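Local structure of HAD hydrolase, family IA, variant 3 (Entamoeba histolytica, 6W04) at residues A[4-9]-A[96-101]; A[10-15]-A[207-212]; A[172-177]-A[182-187]; A[107-112]-A[117-122]. The protein binds magnesium and probably acts as a hydrolase of the haloacid dehalogenase superfamily, its natural substrate not being established. All coordinates share one frame; numbering follows the deposited sequence.

Interaction 1: residues A[4-9]-A[96-101]; sequences VLFDFN and EALKKC. With MG (magnesium ion), chain B.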
loop_
_atom_site.group_PDB
_atom_site.type_symbol
_atom_site.label_atom_id
_atom_site.label_comp_id
_atom_site.label_asym_id
_atom_site.label_seq_id
_atom_site.Cartn_x
_atom_site.Cartn_y
_atom_site.Cartn_z
ATOM N N VAL A 4 5.995 -13.230 4.094
ATOM C CA VAL A 4 5.268 -12.436 3.109
ATOM C C VAL A 4 4.998 -11.066 3.708
ATOM O O VAL A 4 4.487 -10.966 4.829
ATOM C CB VAL A 4 3.940 -13.099 2.707
ATOM C CG1 VAL A 4 3.185 -12.219 1.713
ATOM C CG2 VAL A 4 4.180 -14.501 2.183
ATOM N N LEU A 5 5.314 -10.013 2.963
ATOM C CA LEU A 5 5.074 -8.647 3.425
ATOM C C LEU A 5 4.029 -8.042 2.501
ATOM O O LEU A 5 4.289 -7.870 1.305
ATOM C CB LEU A 5 6.374 -7.836 3.417
ATOM C CG LEU A 5 7.573 -8.599 4.011
ATOM C CD1 LEU A 5 8.882 -7.786 3.910
ATOM C CD2 LEU A 5 7.271 -9.022 5.467
ATOM N N PHE A 6 2.834 -7.761 3.033
ATOM C CA PHE A 6 1.764 -7.160 2.236
ATOM C C PHE A 6 1.745 -5.637 2.364
ATOM O O PHE A 6 1.597 -5.100 3.472
ATOM C CB PHE A 6 0.383 -7.655 2.668
ATOM C CG PHE A 6 0.153 -9.141 2.511
ATOM C CD1 PHE A 6 -0.420 -9.643 1.352
ATOM C CD2 PHE A 6 0.402 -10.008 3.566
ATOM C CE1 PHE A 6 -0.693 -11.013 1.217
ATOM C CE2 PHE A 6 0.156 -11.383 3.436
ATOM C CZ PHE A 6 -0.398 -11.875 2.272
ATOM N N ASP A 7 1.785 -4.951 1.226
ATOM C CA ASP A 7 1.315 -3.566 1.189
ATOM C C ASP A 7 -0.184 -3.553 1.429
ATOM O O ASP A 7 -0.864 -4.556 1.209
ATOM C CB ASP A 7 1.627 -2.944 -0.166
ATOM C CG ASP A 7 1.160 -1.514 -0.282
ATOM O OD1 ASP A 7 1.427 -0.717 0.644
ATOM O OD2 ASP A 7 0.551 -1.185 -1.320
ATOM N N PHE A 8 -0.727 -2.419 1.873
ATOM C CA PHE A 8 -2.156 -2.394 2.171
ATOM C C PHE A 8 -2.957 -1.641 1.113
ATOM O O PHE A 8 -3.712 -2.272 0.363
ATOM C CB PHE A 8 -2.415 -1.859 3.572
ATOM C CG PHE A 8 -3.817 -2.130 4.036
ATOM C CD1 PHE A 8 -4.151 -3.368 4.569
ATOM C CD2 PHE A 8 -4.815 -1.189 3.846
ATOM C CE1 PHE A 8 -5.449 -3.649 4.957
ATOM C CE2 PHE A 8 -6.113 -1.454 4.246
ATOM C CZ PHE A 8 -6.427 -2.687 4.794
ATOM N N ASN A 9 -2.807 -0.314 1.009
ATOM C CA ASN A 9 -3.598 0.472 0.064
ATOM C C ASN A 9 -3.271 0.095 -1.376
ATOM O O ASN A 9 -2.112 0.131 -1.792
ATOM C CB ASN A 9 -3.326 1.961 0.279
ATOM C CG ASN A 9 -3.600 2.383 1.702
ATOM O OD1 ASN A 9 -2.683 2.546 2.516
ATOM N ND2 ASN A 9 -4.876 2.515 2.026
ATOM N N GLU A 96 -4.831 -17.514 5.870
ATOM C CA GLU A 96 -5.013 -18.769 6.598
ATOM C C GLU A 96 -4.021 -19.829 6.134
ATOM O O GLU A 96 -3.453 -20.561 6.955
ATOM C CB GLU A 96 -6.446 -19.268 6.423
ATOM C CG GLU A 96 -7.508 -18.253 6.844
ATOM C CD GLU A 96 -8.921 -18.733 6.559
ATOM O OE1 GLU A 96 -9.873 -18.239 7.192
ATOM O OE2 GLU A 96 -9.076 -19.612 5.690
ATOM N N ALA A 97 -3.794 -19.921 4.824
ATOM C CA ALA A 97 -2.860 -20.911 4.311
ATOM C C ALA A 97 -1.443 -20.647 4.809
ATOM O O ALA A 97 -0.688 -21.591 5.081
ATOM C CB ALA A 97 -2.909 -20.937 2.784
ATOM N N LEU A 98 -1.062 -19.369 4.928
ATOM C CA LEU A 98 0.279 -19.025 5.393
ATOM C C LEU A 98 0.488 -19.449 6.846
ATOM O O LEU A 98 1.508 -20.062 7.184
ATOM C CB LEU A 98 0.520 -17.515 5.223
ATOM C CG LEU A 98 0.747 -17.034 3.785
ATOM C CD1 LEU A 98 0.767 -15.509 3.691
ATOM C CD2 LEU A 98 2.033 -17.651 3.201
ATOM N N LYS A 99 -0.470 -19.132 7.723
ATOM C CA LYS A 99 -0.341 -19.540 9.118
ATOM C C LYS A 99 -0.288 -21.056 9.246
ATOM O O LYS A 99 0.490 -21.585 10.046
ATOM C CB LYS A 99 -1.483 -18.984 9.968
ATOM C CG LYS A 99 -1.297 -19.312 11.453
ATOM C CD LYS A 99 -2.606 -19.521 12.183
ATOM C CE LYS A 99 -2.361 -19.995 13.622
ATOM N NZ LYS A 99 -1.492 -19.061 14.400
ATOM N N LYS A 100 -1.093 -21.775 8.455
ATOM C CA LYS A 100 -1.046 -23.234 8.509
ATOM C C LYS A 100 0.335 -23.756 8.135
ATOM O O LYS A 100 0.756 -24.805 8.628
ATOM C CB LYS A 100 -2.109 -23.842 7.592
ATOM N N CYS A 101 1.063 -23.030 7.286
ATOM C CA CYS A 101 2.411 -23.420 6.893
ATOM C C CYS A 101 3.489 -22.847 7.806
ATOM O O CYS A 101 4.677 -23.068 7.544
ATOM C CB CYS A 101 2.680 -22.991 5.447
ATOM S SG CYS A 101 1.515 -23.659 4.243
HETATM MG MG MG B . -0.091 0.526 -2.264
HETATM O O HOH W 1 1.996 0.829 -2.582
HETATM O O HOH W 2 -0.992 2.115 -3.498
#
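In the Rossmann-like core of the HAD fold, segment 96-101, at the end of helix 91-100, meets strand 3-7 through L98, which touches V4 and F6. The contact is purely apolar and small, burying 101 Å² in all. L98 crosses V4 at about a right angle and spreads both its methyl groups over the valine: CD1 and CD2 of L98 each lie 3.9 Å from V4 CG2. CD1 also reaches the phenylalanine, 4.1 Å from F6 CZ, and comes in near the ring plane, at the edge. A face of the same ring is taken by V4 itself, whose CG1 stands 3.5 Å above the F6 plane, toward the rim. The valine torsion explains this division: with CG1 anti to the backbone N (chi1 178°), one branch serves the ring and the other, CG2, serves L98. F95 of the same helix meets F6 edge-to-face, and F167 adds another aromatic contact. At D7 the chain enters the D-x-N-G-T sequence, the first HAD motif with asparagine at the usual second aspartate, and the magnesium ion binds there. Carboxylate oxygen D7 OD2 and backbone oxygen N9 O each hold it at 2.1 Å, D169 adds a further ligand, and K144 bridges to D7 OD1. Water 1 stands across the magnesium from N9 O, and water 2 across from D7 OD2, both in nearly straight lines.

Interaction 2: residues A[10-15]-A[207-212]; sequences GTLIFD and HTFNEI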
loop_
_atom_site.group_PDB
_atom_site.type_symbol
_atom_site.label_atom_id
_atom_site.label_comp_id
_atom_site.label_asym_id
_atom_site.label_seq_id
_atom_site.Cartn_x
_atom_site.Cartn_y
_atom_site.Cartn_z
ATOM N N GLY A 10 -4.303 -0.241 -2.145
ATOM C CA GLY A 10 -4.127 -0.622 -3.536
ATOM C C GLY A 10 -3.710 -2.060 -3.728
ATOM O O GLY A 10 -3.727 -2.546 -4.858
ATOM N N THR A 11 -3.372 -2.757 -2.651
ATOM C CA THR A 11 -2.908 -4.136 -2.693
ATOM C C THR A 11 -3.874 -5.062 -1.963
ATOM O O THR A 11 -4.417 -5.987 -2.577
ATOM C CB THR A 11 -1.488 -4.206 -2.083
ATOM O OG1 THR A 11 -0.562 -3.492 -2.923
ATOM C CG2 THR A 11 -1.017 -5.654 -1.928
ATOM N N LEU A 12 -4.113 -4.837 -0.664
ATOM C CA LEU A 12 -5.095 -5.630 0.071
ATOM C C LEU A 12 -6.508 -5.077 -0.037
ATOM O O LEU A 12 -7.475 -5.843 0.099
ATOM C CB LEU A 12 -4.693 -5.736 1.550
ATOM C CG LEU A 12 -3.601 -6.774 1.830
ATOM C CD1 LEU A 12 -3.146 -6.727 3.280
ATOM C CD2 LEU A 12 -4.081 -8.213 1.467
ATOM N N ILE A 13 -6.667 -3.774 -0.264
ATOM C CA ILE A 13 -7.960 -3.197 -0.623
ATOM C C ILE A 13 -7.779 -2.328 -1.866
ATOM O O ILE A 13 -6.752 -1.668 -2.026
ATOM C CB ILE A 13 -8.576 -2.381 0.539
ATOM C CG1 ILE A 13 -7.688 -1.191 0.956
ATOM C CG2 ILE A 13 -8.865 -3.282 1.753
ATOM C CD1 ILE A 13 -8.417 -0.238 1.984
ATOM N N PHE A 14 -8.766 -2.344 -2.766
ATOM C CA PHE A 14 -8.651 -1.559 -4.001
ATOM C C PHE A 14 -9.309 -0.205 -3.741
ATOM O O PHE A 14 -10.434 0.062 -4.149
ATOM C CB PHE A 14 -9.273 -2.295 -5.187
ATOM C CG PHE A 14 -8.464 -3.487 -5.680
ATOM C CD1 PHE A 14 -7.491 -4.079 -4.877
ATOM C CD2 PHE A 14 -8.673 -4.000 -6.961
ATOM C CE1 PHE A 14 -6.754 -5.183 -5.324
ATOM C CE2 PHE A 14 -7.933 -5.105 -7.421
ATOM C CZ PHE A 14 -6.973 -5.696 -6.597
ATOM N N ASP A 15 -8.588 0.659 -3.018
ATOM C CA ASP A 15 -9.133 1.942 -2.571
ATOM C C ASP A 15 -8.624 3.123 -3.378
ATOM O O ASP A 15 -8.903 4.271 -3.020
ATOM C CB ASP A 15 -8.836 2.160 -1.080
ATOM C CG ASP A 15 -7.333 2.187 -0.764
ATOM O OD1 ASP A 15 -6.520 1.681 -1.572
ATOM O OD2 ASP A 15 -6.965 2.719 0.304
ATOM N N HIS A 207 -3.897 -10.368 -10.677
ATOM C CA HIS A 207 -5.062 -9.511 -10.468
ATOM C C HIS A 207 -5.566 -9.603 -9.036
ATOM O O HIS A 207 -5.888 -8.579 -8.424
ATOM C CB HIS A 207 -6.174 -9.866 -11.455
ATOM C CG HIS A 207 -5.828 -9.564 -12.879
ATOM N ND1 HIS A 207 -5.484 -10.543 -13.789
ATOM C CD2 HIS A 207 -5.753 -8.387 -13.547
ATOM C CE1 HIS A 207 -5.217 -9.983 -14.957
ATOM N NE2 HIS A 207 -5.375 -8.677 -14.837
ATOM N N THR A 208 -5.654 -10.820 -8.493
ATOM C CA THR A 208 -6.113 -11.054 -7.125
ATOM C C THR A 208 -5.284 -12.167 -6.491
ATOM O O THR A 208 -4.531 -12.873 -7.168
ATOM C CB THR A 208 -7.592 -11.450 -7.066
ATOM O OG1 THR A 208 -7.714 -12.841 -7.381
ATOM C CG2 THR A 208 -8.425 -10.637 -8.038
ATOM N N PHE A 209 -5.456 -12.358 -5.178
ATOM C CA PHE A 209 -4.687 -13.401 -4.507
ATOM C C PHE A 209 -5.190 -14.808 -4.815
ATOM O O PHE A 209 -4.506 -15.774 -4.462
ATOM C CB PHE A 209 -4.644 -13.135 -2.994
ATOM C CG PHE A 209 -3.916 -11.861 -2.654
ATOM C CD1 PHE A 209 -2.537 -11.864 -2.478
ATOM C CD2 PHE A 209 -4.598 -10.650 -2.608
ATOM C CE1 PHE A 209 -1.848 -10.684 -2.209
ATOM C CE2 PHE A 209 -3.923 -9.458 -2.349
ATOM C CZ PHE A 209 -2.549 -9.474 -2.143
ATOM N N ASN A 210 -6.337 -14.949 -5.489
ATOM C CA ASN A 210 -6.738 -16.252 -6.016
ATOM C C ASN A 210 -5.743 -16.791 -7.033
ATOM O O ASN A 210 -5.738 -17.996 -7.301
ATOM C CB ASN A 210 -8.115 -16.180 -6.685
ATOM C CG ASN A 210 -9.238 -15.935 -5.699
ATOM O OD1 ASN A 210 -9.143 -16.297 -4.528
ATOM N ND2 ASN A 210 -10.316 -15.317 -6.172
ATOM N N GLU A 211 -4.902 -15.931 -7.605
ATOM C CA GLU A 211 -4.045 -16.304 -8.721
ATOM C C GLU A 211 -2.631 -16.672 -8.294
ATOM O O GLU A 211 -1.768 -16.873 -9.150
ATOM C CB GLU A 211 -4.010 -15.166 -9.737
ATOM C CG GLU A 211 -5.382 -14.802 -10.287
ATOM C CD GLU A 211 -5.315 -13.650 -11.270
ATOM O OE1 GLU A 211 -4.333 -12.882 -11.206
ATOM O OE2 GLU A 211 -6.232 -13.523 -12.109
ATOM N N ILE A 212 -2.370 -16.761 -6.998
ATOM C CA ILE A 212 -1.046 -17.085 -6.491
ATOM C C ILE A 212 -1.170 -18.241 -5.500
ATOM O O ILE A 212 -2.168 -18.349 -4.777
ATOM C CB ILE A 212 -0.387 -15.842 -5.850
ATOM C CG1 ILE A 212 1.096 -16.083 -5.578
ATOM C CG2 ILE A 212 -1.117 -15.411 -4.572
ATOM C CD1 ILE A 212 1.912 -16.308 -6.818
#
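Two backbone carbonyl oxygens point at the edges of phenylalanine rings here, one from each segment: T11 O at F209 and H207 O at F14. Both approaches are in the ring plane. T11 O lies 3.5 Å from F209 CE2, and H207 O lies 3.6 Å from F14 CZ; no hydrogen bond joins the two segments. The apolar share of the contact also centres on F209. L12, crossing it at about a right angle, sets CD2 at 4.0 Å from F209 CE2 in an oblique approach, and T11 CG2 is 4.1 Å from F209 CZ. With T11 OG1 beside the backbone N (chi1 -66°), CG2 falls anti to that N and faces F209; OG1 is directed elsewhere, to D7 OD2 and D169 OD2 of the magnesium site. The 207-212 loop is braced from within. T208 OG1 accepts from N210 N at 3.1 Å, an ST turn, while H207 N donates to E211 OE1 at 2.6 Å, meeting it from above the carboxylate plane. The contact joins the loop that carries the end of the first HAD motif to the one following edge strand 205-206, and F167 adds an edge-to-face partner to F209. T11 O is buried by this contact without a hydrogen-bond partner in the model, but it lies in plane at the edges of both F209 and F14, whose slightly positive C-H rims probably offer weak compensation.

Interaction 3: residues A[172-177]-A[182-187]; sequences SGIHSA and ATPIGI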
loop_
_atom_site.group_PDB
_atom_site.type_symbol
_atom_site.label_atom_id
_atom_site.label_comp_id
_atom_site.label_asym_id
_atom_site.label_seq_id
_atom_site.Cartn_x
_atom_site.Cartn_y
_atom_site.Cartn_z
ATOM N N SER A 172 6.716 3.045 -6.905
ATOM C CA SER A 172 7.598 3.340 -5.777
ATOM C C SER A 172 7.631 2.184 -4.784
ATOM O O SER A 172 8.678 1.891 -4.192
ATOM C CB SER A 172 7.171 4.640 -5.087
ATOM O OG SER A 172 7.619 5.766 -5.819
ATOM N N GLY A 173 6.503 1.497 -4.602
ATOM C CA GLY A 173 6.483 0.376 -3.674
ATOM C C GLY A 173 7.226 -0.837 -4.201
ATOM O O GLY A 173 7.885 -1.559 -3.439
ATOM N N ILE A 174 7.136 -1.085 -5.508
ATOM C CA ILE A 174 7.939 -2.160 -6.086
ATOM C C ILE A 174 9.423 -1.854 -5.898
ATOM O O ILE A 174 10.228 -2.738 -5.576
ATOM C CB ILE A 174 7.593 -2.358 -7.575
ATOM C CG1 ILE A 174 6.162 -2.885 -7.763
ATOM C CG2 ILE A 174 8.643 -3.244 -8.256
ATOM C CD1 ILE A 174 5.931 -4.254 -7.262
ATOM N N HIS A 175 9.807 -0.589 -6.063
ATOM C CA HIS A 175 11.225 -0.280 -5.945
ATOM C C HIS A 175 11.700 -0.248 -4.507
ATOM O O HIS A 175 12.879 -0.513 -4.256
ATOM C CB HIS A 175 11.536 1.026 -6.671
ATOM C CG HIS A 175 11.540 0.831 -8.143
ATOM N ND1 HIS A 175 12.569 0.180 -8.789
ATOM C CD2 HIS A 175 10.579 1.037 -9.073
ATOM C CE1 HIS A 175 12.274 0.068 -10.070
ATOM N NE2 HIS A 175 11.072 0.580 -10.267
ATOM N N SER A 176 10.805 0.059 -3.567
ATOM C CA SER A 176 11.115 -0.143 -2.154
ATOM C C SER A 176 11.461 -1.599 -1.876
ATOM O O SER A 176 12.481 -1.895 -1.241
ATOM C CB SER A 176 9.939 0.296 -1.292
ATOM O OG SER A 176 10.160 -0.041 0.067
ATOM N N ALA A 177 10.632 -2.523 -2.370
ATOM C CA ALA A 177 10.893 -3.951 -2.168
ATOM C C ALA A 177 12.205 -4.370 -2.815
ATOM O O ALA A 177 13.011 -5.094 -2.208
ATOM C CB ALA A 177 9.738 -4.789 -2.720
ATOM N N ALA A 182 14.029 -7.784 -1.239
ATOM C CA ALA A 182 12.916 -8.724 -1.299
ATOM C C ALA A 182 12.493 -8.977 -2.752
ATOM O O ALA A 182 12.942 -8.312 -3.691
ATOM C CB ALA A 182 11.735 -8.203 -0.475
ATOM N N THR A 183 11.620 -9.968 -2.936
ATOM C CA THR A 183 11.142 -10.341 -4.267
ATOM C C THR A 183 9.705 -9.871 -4.445
ATOM O O THR A 183 8.805 -10.363 -3.740
ATOM C CB THR A 183 11.240 -11.849 -4.475
ATOM O OG1 THR A 183 12.623 -12.241 -4.451
ATOM C CG2 THR A 183 10.627 -12.252 -5.817
ATOM N N PRO A 184 9.434 -8.926 -5.349
ATOM C CA PRO A 184 8.088 -8.348 -5.434
ATOM C C PRO A 184 7.192 -9.087 -6.412
ATOM O O PRO A 184 7.623 -9.581 -7.460
ATOM C CB PRO A 184 8.363 -6.920 -5.936
ATOM C CG PRO A 184 9.555 -7.109 -6.879
ATOM C CD PRO A 184 10.359 -8.305 -6.321
ATOM N N ILE A 185 5.916 -9.153 -6.051
ATOM C CA ILE A 185 4.853 -9.634 -6.931
ATOM C C ILE A 185 3.848 -8.495 -7.057
ATOM O O ILE A 185 3.337 -7.997 -6.047
ATOM C CB ILE A 185 4.186 -10.912 -6.393
ATOM C CG1 ILE A 185 5.217 -12.049 -6.287
ATOM C CG2 ILE A 185 2.987 -11.297 -7.268
ATOM C CD1 ILE A 185 4.666 -13.387 -5.732
ATOM N N GLY A 186 3.595 -8.055 -8.289
ATOM C CA GLY A 186 2.729 -6.905 -8.487
ATOM C C GLY A 186 1.267 -7.295 -8.349
ATOM O O GLY A 186 0.865 -8.413 -8.681
ATOM N N ILE A 187 0.475 -6.368 -7.801
ATOM C CA ILE A 187 -0.978 -6.495 -7.749
ATOM C C ILE A 187 -1.555 -5.512 -8.757
ATOM O O ILE A 187 -1.336 -4.297 -8.644
ATOM C CB ILE A 187 -1.537 -6.237 -6.341
ATOM C CG1 ILE A 187 -1.088 -7.331 -5.357
ATOM C CG2 ILE A 187 -3.052 -6.191 -6.384
ATOM C CD1 ILE A 187 -1.516 -8.744 -5.745
#
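Helix 172-177 runs nearly antiparallel to strand 183-187, at 158° with the segment axes approaching to 8.0 Å, as expected for the helix of a beta-alpha-beta crossover, which runs back between parallel strands 164-168 and 183-187. Where the two segments come together, A182 N donates to A177 O across 3.0 Å, but the N-H points off line (134°) and the bond is weak. It is the one hydrogen bond between them. The side-chain contact is built on P184, whose CB meets two residues spaced one helical turn apart: I174 CD1 at 3.8 Å and A177 CB at 4.1 Å. I174 crosses the proline at about a right angle. Its CG1 lies anti to the carbonyl carbon and chi2 is folded to -67°, and the chain end, CD1, makes the reach; it also comes within 4.3 Å of G186 CA, where the glycine presents bare backbone. I185 faces away from this helix and packs on M217 and L220 of helix 214-222, so the sheet is layered between two helices here. T183 and I185 pair by backbone bonds with strand 164-168. I174 also touches E168, a residue seen to bind magnesium in this protein, though not in this chain. Carbon-to-carbon contacts thus carry the interface, and its cohesion should come mainly from dispersion and exclusion of water, with little directional bonding.

Interaction 4: residues A[107-112]-A[117-122]; sequences IATSSD and QVFIQK. With EDO (1,2-ethanediol), chain C.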
loop_
_atom_site.group_PDB
_atom_site.type_symbol
_atom_site.label_atom_id
_atom_site.label_comp_id
_atom_site.label_asym_id
_atom_site.label_seq_id
_atom_site.Cartn_x
_atom_site.Cartn_y
_atom_site.Cartn_z
ATOM N N ILE A 107 1.698 -6.704 7.442
ATOM C CA ILE A 107 1.345 -5.568 6.606
ATOM C C ILE A 107 2.377 -4.467 6.798
ATOM O O ILE A 107 2.831 -4.211 7.926
ATOM C CB ILE A 107 -0.061 -5.059 6.959
ATOM C CG1 ILE A 107 -1.126 -6.028 6.445
ATOM C CG2 ILE A 107 -0.276 -3.633 6.376
ATOM C CD1 ILE A 107 -2.536 -5.816 7.096
ATOM N N ALA A 108 2.756 -3.818 5.693
ATOM C CA ALA A 108 3.493 -2.563 5.715
ATOM C C ALA A 108 2.688 -1.558 4.902
ATOM O O ALA A 108 2.193 -1.887 3.821
ATOM C CB ALA A 108 4.898 -2.726 5.142
ATOM N N THR A 109 2.517 -0.353 5.423
ATOM C CA THR A 109 1.756 0.636 4.686
ATOM C C THR A 109 2.400 1.997 4.876
ATOM O O THR A 109 3.008 2.270 5.913
ATOM C CB THR A 109 0.276 0.647 5.138
ATOM O OG1 THR A 109 -0.427 1.728 4.513
ATOM C CG2 THR A 109 0.158 0.789 6.638
ATOM N N SER A 110 2.265 2.847 3.857
ATOM C CA SER A 110 2.642 4.250 3.977
ATOM C C SER A 110 1.638 5.050 4.784
ATOM O O SER A 110 1.906 6.216 5.089
ATOM C CB SER A 110 2.766 4.910 2.604
ATOM O OG SER A 110 3.707 4.264 1.773
ATOM N N SER A 111 0.483 4.472 5.099
ATOM C CA SER A 111 -0.556 5.209 5.811
ATOM C C SER A 111 -0.081 5.597 7.206
ATOM O O SER A 111 0.684 4.868 7.841
ATOM C CB SER A 111 -1.831 4.358 5.921
ATOM O OG SER A 111 -2.445 4.170 4.643
ATOM N N ASP A 112 -0.544 6.756 7.682
ATOM C CA ASP A 112 -0.334 7.154 9.071
ATOM C C ASP A 112 -1.226 6.333 10.003
ATOM O O ASP A 112 -2.094 5.579 9.572
ATOM C CB ASP A 112 -0.605 8.652 9.261
ATOM C CG ASP A 112 -2.078 9.061 9.046
ATOM O OD1 ASP A 112 -2.997 8.233 8.806
ATOM O OD2 ASP A 112 -2.318 10.285 9.121
ATOM N N GLN A 117 -5.746 2.772 12.064
ATOM C CA GLN A 117 -6.799 2.534 13.045
ATOM C C GLN A 117 -8.104 2.155 12.356
ATOM O O GLN A 117 -8.805 1.233 12.789
ATOM C CB GLN A 117 -6.971 3.786 13.915
ATOM C CG GLN A 117 -7.918 3.642 15.091
ATOM C CD GLN A 117 -7.861 4.827 16.060
ATOM O OE1 GLN A 117 -6.860 5.056 16.745
ATOM N NE2 GLN A 117 -8.950 5.558 16.143
ATOM N N VAL A 118 -8.437 2.842 11.267
ATOM C CA VAL A 118 -9.656 2.511 10.535
ATOM C C VAL A 118 -9.524 1.142 9.872
ATOM O O VAL A 118 -10.456 0.324 9.923
ATOM C CB VAL A 118 -9.974 3.633 9.520
ATOM C CG1 VAL A 118 -11.016 3.188 8.500
ATOM C CG2 VAL A 118 -10.493 4.846 10.277
ATOM N N PHE A 119 -8.361 0.863 9.257
ATOM C CA PHE A 119 -8.133 -0.433 8.614
ATOM C C PHE A 119 -8.351 -1.582 9.590
ATOM O O PHE A 119 -9.048 -2.554 9.269
ATOM C CB PHE A 119 -6.712 -0.531 8.049
ATOM C CG PHE A 119 -6.351 0.529 7.058
ATOM C CD1 PHE A 119 -7.318 1.220 6.347
ATOM C CD2 PHE A 119 -5.008 0.806 6.811
ATOM C CE1 PHE A 119 -6.937 2.204 5.433
ATOM C CE2 PHE A 119 -4.628 1.770 5.904
ATOM C CZ PHE A 119 -5.590 2.469 5.208
ATOM N N ILE A 120 -7.729 -1.501 10.775
ATOM C CA ILE A 120 -7.866 -2.555 11.784
ATOM C C ILE A 120 -9.316 -2.688 12.215
ATOM O O ILE A 120 -9.862 -3.791 12.296
ATOM C CB ILE A 120 -6.953 -2.267 12.994
ATOM C CG1 ILE A 120 -5.481 -2.299 12.558
ATOM C CG2 ILE A 120 -7.227 -3.256 14.131
ATOM C CD1 ILE A 120 -4.514 -1.688 13.584
ATOM N N GLN A 121 -9.957 -1.556 12.510
ATOM C CA GLN A 121 -11.346 -1.551 12.941
ATOM C C GLN A 121 -12.258 -2.172 11.883
ATOM O O GLN A 121 -13.059 -3.069 12.175
ATOM C CB GLN A 121 -11.750 -0.102 13.233
ATOM C CG GLN A 121 -12.689 0.152 14.381
ATOM C CD GLN A 121 -12.628 1.616 14.854
ATOM O OE1 GLN A 121 -13.113 1.943 15.937
ATOM N NE2 GLN A 121 -12.020 2.497 14.038
ATOM N N LYS A 122 -12.145 -1.702 10.640
ATOM C CA LYS A 122 -13.093 -2.098 9.595
ATOM C C LYS A 122 -12.849 -3.533 9.136
ATOM O O LYS A 122 -13.797 -4.275 8.867
ATOM C CB LYS A 122 -12.986 -1.131 8.397
ATOM C CG LYS A 122 -13.925 -1.485 7.232
ATOM C CD LYS A 122 -13.847 -0.450 6.089
ATOM C CE LYS A 122 -14.898 -0.784 4.993
ATOM N NZ LYS A 122 -16.302 -0.592 5.483
HETATM C C1 EDO C . -0.104 3.232 -0.811
HETATM O O1 EDO C . 0.081 1.828 -0.693
HETATM C C2 EDO C . 0.953 3.778 0.086
HETATM O O2 EDO C . 2.035 2.863 -0.065
#
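F119, on helix 113-123, turns the edge of its ring toward the hydroxyls of S111 and T109 at the end of strand 105-112. The van der Waals contacts come first. S111 OG lies near the ring plane, 3.5 Å from F119 CE2 and 3.6 Å from F119 CZ, and S111 CB is 3.8 Å from CE2 of the same ring. T109 OG1 is in the same edge zone but farther, 4.4 Å from F119 CE2. With CG anti to the carbonyl carbon (chi1 -58°), the ring extends from the helix toward the strand end, and F8 stacks on it.

Among the hydrogen bonds, S111 N donates to T109 OG1 at 2.9 Å and an almost straight 166°, forming an ST turn where the strand turns its corner at S110. N9 OD1 takes a hydrogen bond from S111 OG and a weak one from T109 OG1. D112 is the N-cap of helix 113-123, its OD1 accepting from N115 N.

Ligand contacts lie at the corner. S110 OG and O2 of an ethanediol, probably from the crystallisation liquor, are hydrogen-bonded at 2.9 Å. K144 NZ also binds this molecule, whose O1 lies within bonding distance of the magnesium. The strand end is where HAD proteins carry motif II, with its serine or threonine.

Chemically, S111 OG hydrogen-bonds to N9 OD1 while its oxygen lies near the ring plane at the edge of F119, where the slightly positive C-H rim is probably compatible with it; N9 itself reaches the metal through its backbone O.

In the fold
From the N terminus, strand 3-7 and the loop after it open interactions 1 and 2 in immediate succession. Interaction 1 closes at helix 91-100, around a largely helical excursion of 86 residues. Interaction 2 stays open until 207-212, so the two cross. Interaction 4 closes next, over four helical residues between strand 105-112 and its following helix; interaction 3, farther on, closes an equally short loop of four residues, from helix 171-180 to strand 183-187. Both fall within the long span of interaction 2, in series with each other. Strands 105-112 and 3-7 are neighbours, joined by the backbone pair F6 and A108, while I187 packs against T11 and F209, tying interaction 3 to interaction 2.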